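Local coordinates for RimK-related lysine biosynthesis protein (Thermococcus kodakarensis, PDB 5K2M) that probably acts as an ATP-dependent, magnesium-requiring ligase of amino-acid biosynthesis, of the RimK family and its LysX subfamily, and binds ADP in an ATP-grasp fold, at residues A80-L84 with K122-G126; K83-T87 with G157-F161; Y117-S121 with L132-R138. All coordinates share one frame; numbering follows the deposited sequence.

Contact 1: residues A80-L84 with K122-G126; sequences AGDKL and KPVFG. With ADP (adenosine-5'-diphosphate), chain O.
The phosphate end of the ADP pocket is built here, where K83, in the first turn of helix 83-90, and K122, at the end of strand 119-122, both reach the diphosphate. K83 NZ gives a hydrogen bond to ADP O3B at 2.7 Å, and E241, a magnesium ligand, accepts from the same ammonium. K122 NZ bridges ADP O2A (2.7 Å) and N7 of the adenine (3.1 Å), with Q162 as further partner. Pairs of lysines on the nucleotide phosphates are familiar from the ATP-grasp fold, and a backbone bond holds the first helical turn to the loop that follows K122: K83 N donates to V124 O at 2.8 Å, nearly straight (167°) and on a lone pair. Water 1 joins G81 O, K83 NZ and G126 O, while water 3 accepts from K83 NZ and donates to P123 O. D82 is the N-cap of the helix, OD2 taking a weak bond from L84 N and another from F85 N; CG stands anti to the backbone N (chi1 -173°), which brings the carboxylate up against V124 CG2, the side chains crossing at a slant. D82 OD1 hydrogen-bonds Y58 OH of the second subunit. L84 CB packs on V124 CG2 at 3.7 Å.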
loop_
_atom_site.group_PDB
_atom_site.type_symbol
_atom_site.label_atom_id
_atom_site.label_comp_id
_atom_site.label_asym_id
_atom_site.label_seq_id
_atom_site.Cartn_x
_atom_site.Cartn_y
_atom_site.Cartn_z
ATOM N N ALA A 80 -14.658 -41.518 -0.581
ATOM C CA ALA A 80 -15.507 -42.584 -1.129
ATOM C C ALA A 80 -15.734 -42.425 -2.640
ATOM O O ALA A 80 -15.748 -43.413 -3.377
ATOM C CB ALA A 80 -16.841 -42.643 -0.392
ATOM N N GLY A 81 -15.879 -41.182 -3.104
ATOM C CA GLY A 81 -16.184 -40.913 -4.518
ATOM C C GLY A 81 -15.034 -41.093 -5.500
ATOM O O GLY A 81 -15.227 -40.991 -6.703
ATOM N N ASP A 82 -13.833 -41.332 -4.993
ATOM C CA ASP A 82 -12.668 -41.524 -5.826
ATOM C C ASP A 82 -12.263 -42.982 -5.768
ATOM O O ASP A 82 -12.005 -43.499 -4.680
ATOM C CB ASP A 82 -11.514 -40.642 -5.330
ATOM C CG ASP A 82 -10.338 -40.679 -6.262
ATOM O OD1 ASP A 82 -10.338 -39.873 -7.206
ATOM O OD2 ASP A 82 -9.461 -41.558 -6.109
ATOM N N LYS A 83 -12.201 -43.654 -6.916
ATOM C CA LYS A 83 -11.902 -45.084 -6.919
ATOM C C LYS A 83 -10.603 -45.371 -6.181
ATOM O O LYS A 83 -10.528 -46.313 -5.410
ATOM C CB LYS A 83 -11.820 -45.644 -8.345
ATOM C CG LYS A 83 -13.124 -45.635 -9.130
ATOM C CD LYS A 83 -14.160 -46.528 -8.480
ATOM C CE LYS A 83 -15.277 -46.905 -9.447
ATOM N NZ LYS A 83 -16.087 -45.732 -9.883
ATOM N N LEU A 84 -9.594 -44.530 -6.389
ATOM C CA LEU A 84 -8.257 -44.806 -5.880
ATOM C C LEU A 84 -8.151 -44.506 -4.399
ATOM O O LEU A 84 -7.661 -45.330 -3.649
ATOM C CB LEU A 84 -7.206 -44.025 -6.679
ATOM C CG LEU A 84 -5.728 -44.270 -6.394
ATOM C CD1 LEU A 84 -5.425 -45.740 -6.152
ATOM C CD2 LEU A 84 -4.880 -43.783 -7.552
ATOM N N LYS A 122 -10.787 -48.029 -15.538
ATOM C CA LYS A 122 -11.902 -47.173 -15.165
ATOM C C LYS A 122 -11.392 -45.855 -14.621
ATOM O O LYS A 122 -10.316 -45.819 -14.020
ATOM C CB LYS A 122 -12.802 -47.869 -14.142
ATOM C CG LYS A 122 -12.127 -48.167 -12.831
ATOM C CD LYS A 122 -13.075 -48.822 -11.847
ATOM C CE LYS A 122 -13.270 -50.303 -12.093
ATOM N NZ LYS A 122 -13.917 -50.979 -10.921
ATOM N N PRO A 123 -12.144 -44.766 -14.860
ATOM C CA PRO A 123 -11.739 -43.459 -14.379
ATOM C C PRO A 123 -11.998 -43.349 -12.883
ATOM O O PRO A 123 -12.896 -44.004 -12.333
ATOM C CB PRO A 123 -12.629 -42.495 -15.165
ATOM C CG PRO A 123 -13.875 -43.278 -15.415
ATOM C CD PRO A 123 -13.466 -44.723 -15.510
ATOM N N VAL A 124 -11.205 -42.513 -12.247
ATOM C CA VAL A 124 -11.168 -42.452 -10.805
ATOM C C VAL A 124 -12.426 -41.778 -10.206
ATOM O O VAL A 124 -12.839 -42.085 -9.089
ATOM C CB VAL A 124 -9.826 -41.796 -10.393
ATOM C CG1 VAL A 124 -9.888 -40.268 -10.460
ATOM C CG2 VAL A 124 -9.390 -42.293 -9.047
ATOM N N PHE A 125 -13.085 -40.914 -10.977
ATOM C CA PHE A 125 -14.183 -40.106 -10.445
ATOM C C PHE A 125 -15.544 -40.457 -11.033
ATOM O O PHE A 125 -16.543 -39.807 -10.713
ATOM C CB PHE A 125 -13.900 -38.621 -10.681
ATOM C CG PHE A 125 -13.852 -38.245 -12.121
ATOM C CD1 PHE A 125 -12.660 -38.333 -12.831
ATOM C CD2 PHE A 125 -14.992 -37.831 -12.779
ATOM C CE1 PHE A 125 -12.612 -38.011 -14.165
ATOM C CE2 PHE A 125 -14.949 -37.489 -14.115
ATOM C CZ PHE A 125 -13.760 -37.577 -14.813
ATOM N N GLY A 126 -15.600 -41.473 -11.877
ATOM C CA GLY A 126 -16.830 -41.803 -12.576
ATOM C C GLY A 126 -17.896 -42.508 -11.749
ATOM O O GLY A 126 -17.680 -42.845 -10.590
HETATM P PB ADP O . -19.056 -47.128 -11.370
HETATM O O1B ADP O . -20.267 -47.963 -11.058
HETATM O O2B ADP O . -19.056 -46.529 -12.756
HETATM O O3B ADP O . -18.693 -46.097 -10.331
HETATM P PA ADP O . -17.765 -49.681 -10.921
HETATM O O1A ADP O . -18.825 -49.948 -9.871
HETATM O O2A ADP O . -16.361 -50.001 -10.522
HETATM O O3A ADP O . -17.814 -48.164 -11.447
HETATM O "O5'" ADP O . -18.107 -50.513 -12.248
HETATM C "C5'" ADP O . -19.417 -50.579 -12.764
HETATM C "C4'" ADP O . -19.812 -52.029 -12.983
HETATM O "O4'" ADP O . -18.909 -52.633 -13.916
HETATM C "C3'" ADP O . -19.788 -52.899 -11.737
HETATM O "O3'" ADP O . -21.045 -52.871 -11.041
HETATM C "C2'" ADP O . -19.485 -54.263 -12.327
HETATM O "O2'" ADP O . -20.656 -54.900 -12.834
HETATM C "C1'" ADP O . -18.599 -53.962 -13.512
HETATM N N9 ADP O . -17.184 -54.033 -13.121
HETATM C C8 ADP O . -16.425 -53.013 -12.670
HETATM N N7 ADP O . -15.175 -53.415 -12.381
HETATM C C5 ADP O . -15.134 -54.734 -12.641
HETATM C C6 ADP O . -14.117 -55.783 -12.577
HETATM N N6 ADP O . -12.868 -55.498 -12.152
HETATM N N1 ADP O . -14.483 -57.025 -12.951
HETATM C C2 ADP O . -15.720 -57.321 -13.372
HETATM N N3 ADP O . -16.700 -56.423 -13.460
HETATM C C4 ADP O . -16.464 -55.138 -13.120
HETATM O O HOH W 1 -15.709 -43.153 -8.533
HETATM O O HOH W 2 -17.436 -40.155 -8.086
HETATM O O HOH W 3 -15.013 -45.520 -12.417
#

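Contact 2: residues K83-T87 with G157-F161; sequences KLFAT and GIHYF. With ADP (adenosine-5'-diphosphate), chain O.
K83 and Y160 meet as aliphatic carbon on aromatic face, where helix 83-90 of the ATP-grasp fold rests against strand 159-163 of the four-stranded antiparallel sheet. The short helix and strand segments run at 55° to each other, with their axes 9.9 Å apart at closest approach, a spacing that leaves room for side chains between them. The CH-pi contact comes first: K83 CB sits 4.0 Å from the centroid of the Y160 ring, displaced toward the CE2 rim. The ring reaches the helix because Y160 holds CG anti to its own N (chi1 174°), extending from the strand toward the first helical turn. K83 touches it chiefly through CB; bends at chi2 and chi4 then lead the ammonium away from the ring, toward the nucleotide.

Apolar packing forms the second group. L84 brings a different methyl to each of two neighbours. CD1 comes to the edge of the Y160 ring, near its plane, at 4.1 Å from CD1 of the tyrosine, so that ring is touched over a face by one helix residue and at its rim by the next. T87, one turn further along, directs its side chain at the hydroxyl end of Y160, an approach modelled too tightly to interpret. Further out, W99 and A101 on strand 99-102 also touch L84, and Y58 of the second subunit packs on both L84 and I158. The side chains of L84 and I158 cross at about a right angle, and the other methyl, L84 CD2, meets I158 CG2 at 3.9 Å.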
loop_
_atom_site.group_PDB
_atom_site.type_symbol
_atom_site.label_atom_id
_atom_site.label_comp_id
_atom_site.label_asym_id
_atom_site.label_seq_id
_atom_site.Cartn_x
_atom_site.Cartn_y
_atom_site.Cartn_z
ATOM N N LYS A 83 -12.201 -43.654 -6.916
ATOM C CA LYS A 83 -11.902 -45.084 -6.919
ATOM C C LYS A 83 -10.603 -45.371 -6.181
ATOM O O LYS A 83 -10.528 -46.313 -5.410
ATOM C CB LYS A 83 -11.820 -45.644 -8.345
ATOM C CG LYS A 83 -13.124 -45.635 -9.130
ATOM C CD LYS A 83 -14.160 -46.528 -8.480
ATOM C CE LYS A 83 -15.277 -46.905 -9.447
ATOM N NZ LYS A 83 -16.087 -45.732 -9.883
ATOM N N LEU A 84 -9.594 -44.530 -6.389
ATOM C CA LEU A 84 -8.257 -44.806 -5.880
ATOM C C LEU A 84 -8.151 -44.506 -4.399
ATOM O O LEU A 84 -7.661 -45.330 -3.649
ATOM C CB LEU A 84 -7.206 -44.025 -6.679
ATOM C CG LEU A 84 -5.728 -44.270 -6.394
ATOM C CD1 LEU A 84 -5.425 -45.740 -6.152
ATOM C CD2 LEU A 84 -4.880 -43.783 -7.552
ATOM N N PHE A 85 -8.605 -43.334 -3.974
ATOM C CA PHE A 85 -8.620 -43.002 -2.538
ATOM C C PHE A 85 -9.482 -44.017 -1.774
ATOM O O PHE A 85 -9.113 -44.454 -0.675
ATOM C CB PHE A 85 -9.136 -41.580 -2.278
ATOM C CG PHE A 85 -8.095 -40.499 -2.403
ATOM C CD1 PHE A 85 -7.583 -40.133 -3.648
ATOM C CD2 PHE A 85 -7.656 -39.804 -1.271
ATOM C CE1 PHE A 85 -6.643 -39.111 -3.768
ATOM C CE2 PHE A 85 -6.705 -38.793 -1.377
ATOM C CZ PHE A 85 -6.201 -38.444 -2.630
ATOM N N ALA A 86 -10.603 -44.427 -2.362
ATOM C CA ALA A 86 -11.463 -45.416 -1.703
ATOM C C ALA A 86 -10.816 -46.793 -1.556
ATOM O O ALA A 86 -10.902 -47.381 -0.467
ATOM C CB ALA A 86 -12.817 -45.530 -2.376
ATOM N N THR A 87 -10.139 -47.310 -2.592
ATOM C CA THR A 87 -9.550 -48.638 -2.417
ATOM C C THR A 87 -8.409 -48.565 -1.423
ATOM O O THR A 87 -8.217 -49.499 -0.665
ATOM C CB THR A 87 -9.134 -49.424 -3.697
ATOM O OG1 THR A 87 -7.719 -49.356 -3.906
ATOM C CG2 THR A 87 -9.863 -49.020 -4.886
ATOM N N GLY A 157 -5.630 -38.724 -16.422
ATOM C CA GLY A 157 -4.221 -39.088 -16.380
ATOM C C GLY A 157 -3.818 -39.860 -15.125
ATOM O O GLY A 157 -2.646 -40.193 -14.949
ATOM N N ILE A 158 -4.775 -40.124 -14.238
ATOM C CA ILE A 158 -4.563 -41.042 -13.126
ATOM C C ILE A 158 -5.119 -42.390 -13.584
ATOM O O ILE A 158 -6.332 -42.544 -13.793
ATOM C CB ILE A 158 -5.280 -40.568 -11.850
ATOM C CG1 ILE A 158 -4.987 -39.087 -11.585
ATOM C CG2 ILE A 158 -4.876 -41.426 -10.660
ATOM C CD1 ILE A 158 -3.521 -38.721 -11.501
ATOM N N HIS A 159 -4.230 -43.361 -13.749
ATOM C CA HIS A 159 -4.583 -44.633 -14.374
ATOM C C HIS A 159 -4.811 -45.720 -13.349
ATOM O O HIS A 159 -3.860 -46.201 -12.728
ATOM C CB HIS A 159 -3.496 -45.048 -15.346
ATOM C CG HIS A 159 -3.295 -44.070 -16.451
ATOM N ND1 HIS A 159 -4.146 -43.989 -17.530
ATOM C CD2 HIS A 159 -2.370 -43.102 -16.624
ATOM C CE1 HIS A 159 -3.741 -43.021 -18.332
ATOM N NE2 HIS A 159 -2.659 -42.476 -17.810
ATOM N N TYR A 160 -6.079 -46.108 -13.197
ATOM C CA TYR A 160 -6.523 -47.066 -12.196
ATOM C C TYR A 160 -7.096 -48.280 -12.890
ATOM O O TYR A 160 -7.949 -48.159 -13.796
ATOM C CB TYR A 160 -7.590 -46.415 -11.308
ATOM C CG TYR A 160 -8.243 -47.333 -10.303
ATOM C CD1 TYR A 160 -7.696 -47.530 -9.049
ATOM C CD2 TYR A 160 -9.421 -48.004 -10.616
ATOM C CE1 TYR A 160 -8.306 -48.364 -8.122
ATOM C CE2 TYR A 160 -10.037 -48.844 -9.709
ATOM C CZ TYR A 160 -9.489 -49.009 -8.458
ATOM O OH TYR A 160 -10.117 -49.841 -7.563
ATOM N N PHE A 161 -6.633 -49.453 -12.459
ATOM C CA PHE A 161 -6.962 -50.719 -13.110
ATOM C C PHE A 161 -7.267 -51.793 -12.069
ATOM O O PHE A 161 -6.725 -51.766 -10.986
ATOM C CB PHE A 161 -5.765 -51.232 -13.917
ATOM C CG PHE A 161 -5.358 -50.360 -15.060
ATOM C CD1 PHE A 161 -5.959 -50.494 -16.300
ATOM C CD2 PHE A 161 -4.330 -49.442 -14.919
ATOM C CE1 PHE A 161 -5.554 -49.720 -17.376
ATOM C CE2 PHE A 161 -3.931 -48.658 -15.991
ATOM C CZ PHE A 161 -4.543 -48.799 -17.219
HETATM P PB ADP O . -19.056 -47.128 -11.370
HETATM O O1B ADP O . -20.267 -47.963 -11.058
HETATM O O2B ADP O . -19.056 -46.529 -12.756
HETATM O O3B ADP O . -18.693 -46.097 -10.331
HETATM P PA ADP O . -17.765 -49.681 -10.921
HETATM O O1A ADP O . -18.825 -49.948 -9.871
HETATM O O2A ADP O . -16.361 -50.001 -10.522
HETATM O O3A ADP O . -17.814 -48.164 -11.447
HETATM O "O5'" ADP O . -18.107 -50.513 -12.248
HETATM C "C5'" ADP O . -19.417 -50.579 -12.764
HETATM C "C4'" ADP O . -19.812 -52.029 -12.983
HETATM O "O4'" ADP O . -18.909 -52.633 -13.916
HETATM C "C3'" ADP O . -19.788 -52.899 -11.737
HETATM O "O3'" ADP O . -21.045 -52.871 -11.041
HETATM C "C2'" ADP O . -19.485 -54.263 -12.327
HETATM O "O2'" ADP O . -20.656 -54.900 -12.834
HETATM C "C1'" ADP O . -18.599 -53.962 -13.512
HETATM N N9 ADP O . -17.184 -54.033 -13.121
HETATM C C8 ADP O . -16.425 -53.013 -12.670
HETATM N N7 ADP O . -15.175 -53.415 -12.381
HETATM C C5 ADP O . -15.134 -54.734 -12.641
HETATM C C6 ADP O . -14.117 -55.783 -12.577
HETATM N N6 ADP O . -12.868 -55.498 -12.152
HETATM N N1 ADP O . -14.483 -57.025 -12.951
HETATM C C2 ADP O . -15.720 -57.321 -13.372
HETATM N N3 ADP O . -16.700 -56.423 -13.460
HETATM C C4 ADP O . -16.464 -55.138 -13.120
#

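Contact 3: residues Y117-S121 with L132-R138; sequences YPLVS and LAKVNDR. With ADP (adenosine-5'-diphosphate), chain O.
L119 and V135 form an antiparallel hydrogen-bonded pair, with L119 N to V135 O at 2.9 Å and V135 N to L119 O at 2.8 Å, the second almost straight at 174°. S121 and A133 make the next hydrogen-bonded pair two residues along, and V120 faces K134 in the non-hydrogen-bonded position between. Together they zip up the beta hairpin of strands 119-122 and 133-135, at one margin of the sheet. On the L119 face, L119 CD1 lies alongside V135, 3.7 Å from V135 CB. On the other face V120 CG1 meets L132 CD1, and both residues line the nucleotide pocket: V120 CG2 is 3.6 Å from ADP N6, while L132 CD1 is 3.6 Å from ADP C8.

Beyond the strands, a cis peptide bond precedes P118, and P118 CB lies against N136 OD1. Y117 lays one ring face on D137, whose CA is 3.8 Å from the ring centroid, and V135 O lies in the ring plane at its edge. K134 NZ, swung round by the bend at chi4 (-76°), donates to N136 OD1 at 3.0 Å and also makes a cation-pi contact with F164. Outermost, N136 ND2 pairs with D137 and D139 of the third subunit, and D137 OD2 accepts from N136 of that subunit in return. D137 also N-caps helix 138-150.

The chemistry thus divides by position: V120 and L132 offer the nucleotide apolar surface, V120 at the adenine and L132 from C8 to the phosphates, whereas the amide and carboxylate at the far end tie two subunits together.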
loop_
_atom_site.group_PDB
_atom_site.type_symbol
_atom_site.label_atom_id
_atom_site.label_comp_id
_atom_site.label_asym_id
_atom_site.label_seq_id
_atom_site.Cartn_x
_atom_site.Cartn_y
_atom_site.Cartn_z
ATOM N N TYR A 117 -3.933 -60.262 -18.154
ATOM C CA TYR A 117 -5.070 -59.885 -18.970
ATOM C C TYR A 117 -6.097 -60.960 -18.774
ATOM O O TYR A 117 -5.739 -62.098 -18.576
ATOM C CB TYR A 117 -4.701 -59.852 -20.452
ATOM C CG TYR A 117 -3.768 -58.737 -20.881
ATOM C CD1 TYR A 117 -4.226 -57.422 -21.019
ATOM C CD2 TYR A 117 -2.430 -59.006 -21.196
ATOM C CE1 TYR A 117 -3.371 -56.403 -21.440
ATOM C CE2 TYR A 117 -1.574 -58.002 -21.609
ATOM C CZ TYR A 117 -2.041 -56.707 -21.740
ATOM O OH TYR A 117 -1.167 -55.730 -22.157
ATOM N N PRO A 118 -7.384 -60.622 -18.861
ATOM C CA PRO A 118 -7.881 -59.291 -19.166
ATOM C C PRO A 118 -7.939 -58.439 -17.918
ATOM O O PRO A 118 -8.028 -58.959 -16.814
ATOM C CB PRO A 118 -9.282 -59.564 -19.705
ATOM C CG PRO A 118 -9.704 -60.817 -19.036
ATOM C CD PRO A 118 -8.479 -61.581 -18.644
ATOM N N LEU A 119 -7.886 -57.134 -18.095
ATOM C CA LEU A 119 -7.981 -56.232 -16.970
ATOM C C LEU A 119 -9.055 -55.192 -17.242
ATOM O O LEU A 119 -9.556 -55.071 -18.362
ATOM C CB LEU A 119 -6.619 -55.603 -16.646
ATOM C CG LEU A 119 -5.840 -54.920 -17.768
ATOM C CD1 LEU A 119 -6.366 -53.512 -17.979
ATOM C CD2 LEU A 119 -4.365 -54.855 -17.427
ATOM N N VAL A 120 -9.413 -54.466 -16.190
ATOM C CA VAL A 120 -10.441 -53.458 -16.253
ATOM C C VAL A 120 -9.832 -52.090 -15.998
ATOM O O VAL A 120 -9.124 -51.879 -15.011
ATOM C CB VAL A 120 -11.563 -53.757 -15.243
ATOM C CG1 VAL A 120 -12.532 -52.594 -15.158
ATOM C CG2 VAL A 120 -12.288 -55.045 -15.643
ATOM N N SER A 121 -10.114 -51.181 -16.924
ATOM C CA SER A 121 -9.717 -49.794 -16.838
ATOM C C SER A 121 -10.950 -48.973 -16.449
ATOM O O SER A 121 -12.036 -49.190 -16.988
ATOM C CB SER A 121 -9.219 -49.323 -18.206
ATOM O OG SER A 121 -8.974 -47.935 -18.195
ATOM N N LEU A 132 -15.899 -47.396 -18.360
ATOM C CA LEU A 132 -15.371 -48.711 -18.005
ATOM C C LEU A 132 -14.894 -49.391 -19.283
ATOM O O LEU A 132 -15.588 -49.349 -20.293
ATOM C CB LEU A 132 -16.453 -49.567 -17.339
ATOM C CG LEU A 132 -16.641 -49.498 -15.816
ATOM C CD1 LEU A 132 -15.693 -50.445 -15.108
ATOM C CD2 LEU A 132 -16.462 -48.084 -15.270
ATOM N N ALA A 133 -13.705 -49.986 -19.248
ATOM C CA ALA A 133 -13.188 -50.746 -20.382
ATOM C C ALA A 133 -12.617 -52.083 -19.934
ATOM O O ALA A 133 -11.841 -52.148 -18.980
ATOM C CB ALA A 133 -12.123 -49.957 -21.115
ATOM N N LYS A 134 -13.000 -53.142 -20.647
ATOM C CA LYS A 134 -12.389 -54.456 -20.508
ATOM C C LYS A 134 -11.293 -54.588 -21.562
ATOM O O LYS A 134 -11.562 -54.551 -22.768
ATOM C CB LYS A 134 -13.441 -55.542 -20.694
ATOM C CG LYS A 134 -12.956 -56.959 -20.464
ATOM C CD LYS A 134 -14.124 -57.922 -20.541
ATOM C CE LYS A 134 -13.741 -59.335 -20.135
ATOM N NZ LYS A 134 -12.982 -60.013 -21.203
ATOM N N VAL A 135 -10.063 -54.756 -21.085
ATOM C CA VAL A 135 -8.874 -54.763 -21.916
ATOM C C VAL A 135 -8.261 -56.153 -21.926
ATOM O O VAL A 135 -7.750 -56.613 -20.908
ATOM C CB VAL A 135 -7.861 -53.763 -21.351
ATOM C CG1 VAL A 135 -6.571 -53.757 -22.163
ATOM C CG2 VAL A 135 -8.481 -52.384 -21.311
ATOM N N ASN A 136 -8.286 -56.798 -23.092
ATOM C CA ASN A 136 -7.880 -58.191 -23.235
ATOM C C ASN A 136 -6.453 -58.379 -23.725
ATOM O O ASN A 136 -5.897 -59.475 -23.605
ATOM C CB ASN A 136 -8.829 -58.916 -24.185
ATOM C CG ASN A 136 -10.258 -58.908 -23.700
ATOM O OD1 ASN A 136 -10.522 -58.922 -22.501
ATOM N ND2 ASN A 136 -11.192 -58.874 -24.632
ATOM N N ASP A 137 -5.857 -57.325 -24.284
ATOM C CA ASP A 137 -4.497 -57.413 -24.778
ATOM C C ASP A 137 -3.816 -56.060 -24.865
ATOM O O ASP A 137 -4.410 -55.035 -24.548
ATOM C CB ASP A 137 -4.461 -58.143 -26.138
ATOM C CG ASP A 137 -5.302 -57.459 -27.205
ATOM O OD1 ASP A 137 -5.387 -56.210 -27.216
ATOM O OD2 ASP A 137 -5.861 -58.189 -28.056
ATOM N N ARG A 138 -2.553 -56.092 -25.282
ATOM C CA ARG A 138 -1.704 -54.919 -25.366
ATOM C C ARG A 138 -2.295 -53.859 -26.307
ATOM O O ARG A 138 -2.286 -52.672 -25.987
ATOM C CB ARG A 138 -0.301 -55.364 -25.806
ATOM C CG ARG A 138 0.690 -54.255 -26.122
ATOM C CD ARG A 138 1.011 -53.377 -24.925
ATOM N NE ARG A 138 2.009 -52.381 -25.310
ATOM C CZ ARG A 138 3.236 -52.263 -24.813
ATOM N NH1 ARG A 138 3.674 -53.043 -23.841
ATOM N NH2 ARG A 138 4.028 -51.323 -25.289
HETATM P PB ADP O . -19.056 -47.128 -11.370
HETATM O O1B ADP O . -20.267 -47.963 -11.058
HETATM O O2B ADP O . -19.056 -46.529 -12.756
HETATM O O3B ADP O . -18.693 -46.097 -10.331
HETATM P PA ADP O . -17.765 -49.681 -10.921
HETATM O O1A ADP O . -18.825 -49.948 -9.871
HETATM O O2A ADP O . -16.361 -50.001 -10.522
HETATM O O3A ADP O . -17.814 -48.164 -11.447
HETATM O "O5'" ADP O . -18.107 -50.513 -12.248
HETATM C "C5'" ADP O . -19.417 -50.579 -12.764
HETATM C "C4'" ADP O . -19.812 -52.029 -12.983
HETATM O "O4'" ADP O . -18.909 -52.633 -13.916
HETATM C "C3'" ADP O . -19.788 -52.899 -11.737
HETATM O "O3'" ADP O . -21.045 -52.871 -11.041
HETATM C "C2'" ADP O . -19.485 -54.263 -12.327
HETATM O "O2'" ADP O . -20.656 -54.900 -12.834
HETATM C "C1'" ADP O . -18.599 -53.962 -13.512
HETATM N N9 ADP O . -17.184 -54.033 -13.121
HETATM C C8 ADP O . -16.425 -53.013 -12.670
HETATM N N7 ADP O . -15.175 -53.415 -12.381
HETATM C C5 ADP O . -15.134 -54.734 -12.641
HETATM C C6 ADP O . -14.117 -55.783 -12.577
HETATM N N6 ADP O . -12.868 -55.498 -12.152
HETATM N N1 ADP O . -14.483 -57.025 -12.951
HETATM C C2 ADP O . -15.720 -57.321 -13.372
HETATM N N3 ADP O . -16.700 -56.423 -13.460
HETATM C C4 ADP O . -16.464 -55.138 -13.120
#

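In the fold
Contacts 1 and 2 share K83 and L84 and lie about 6 Å apart, centre to centre; K122 CG of the first packs on Y160 CD2 of the second at 3.5 Å. K83 links phosphate binding to the packing of helix 83-90 on the sheet. Contact 3, its centre about 17 Å from that of contact 1 and 15 Å from that of contact 2, gives the nucleotide apolar surface, with V120 at the adenine; K122 CB meets L132 CD2 at 3.8 Å. Strands 159-163 and 119-122 are neighbours, so F161 of contact 2 lies on contact 3, with F161 CD1 3.5 Å from L119 CD1. Contacts 1 and 2 both touch the second subunit, contact 3 the third.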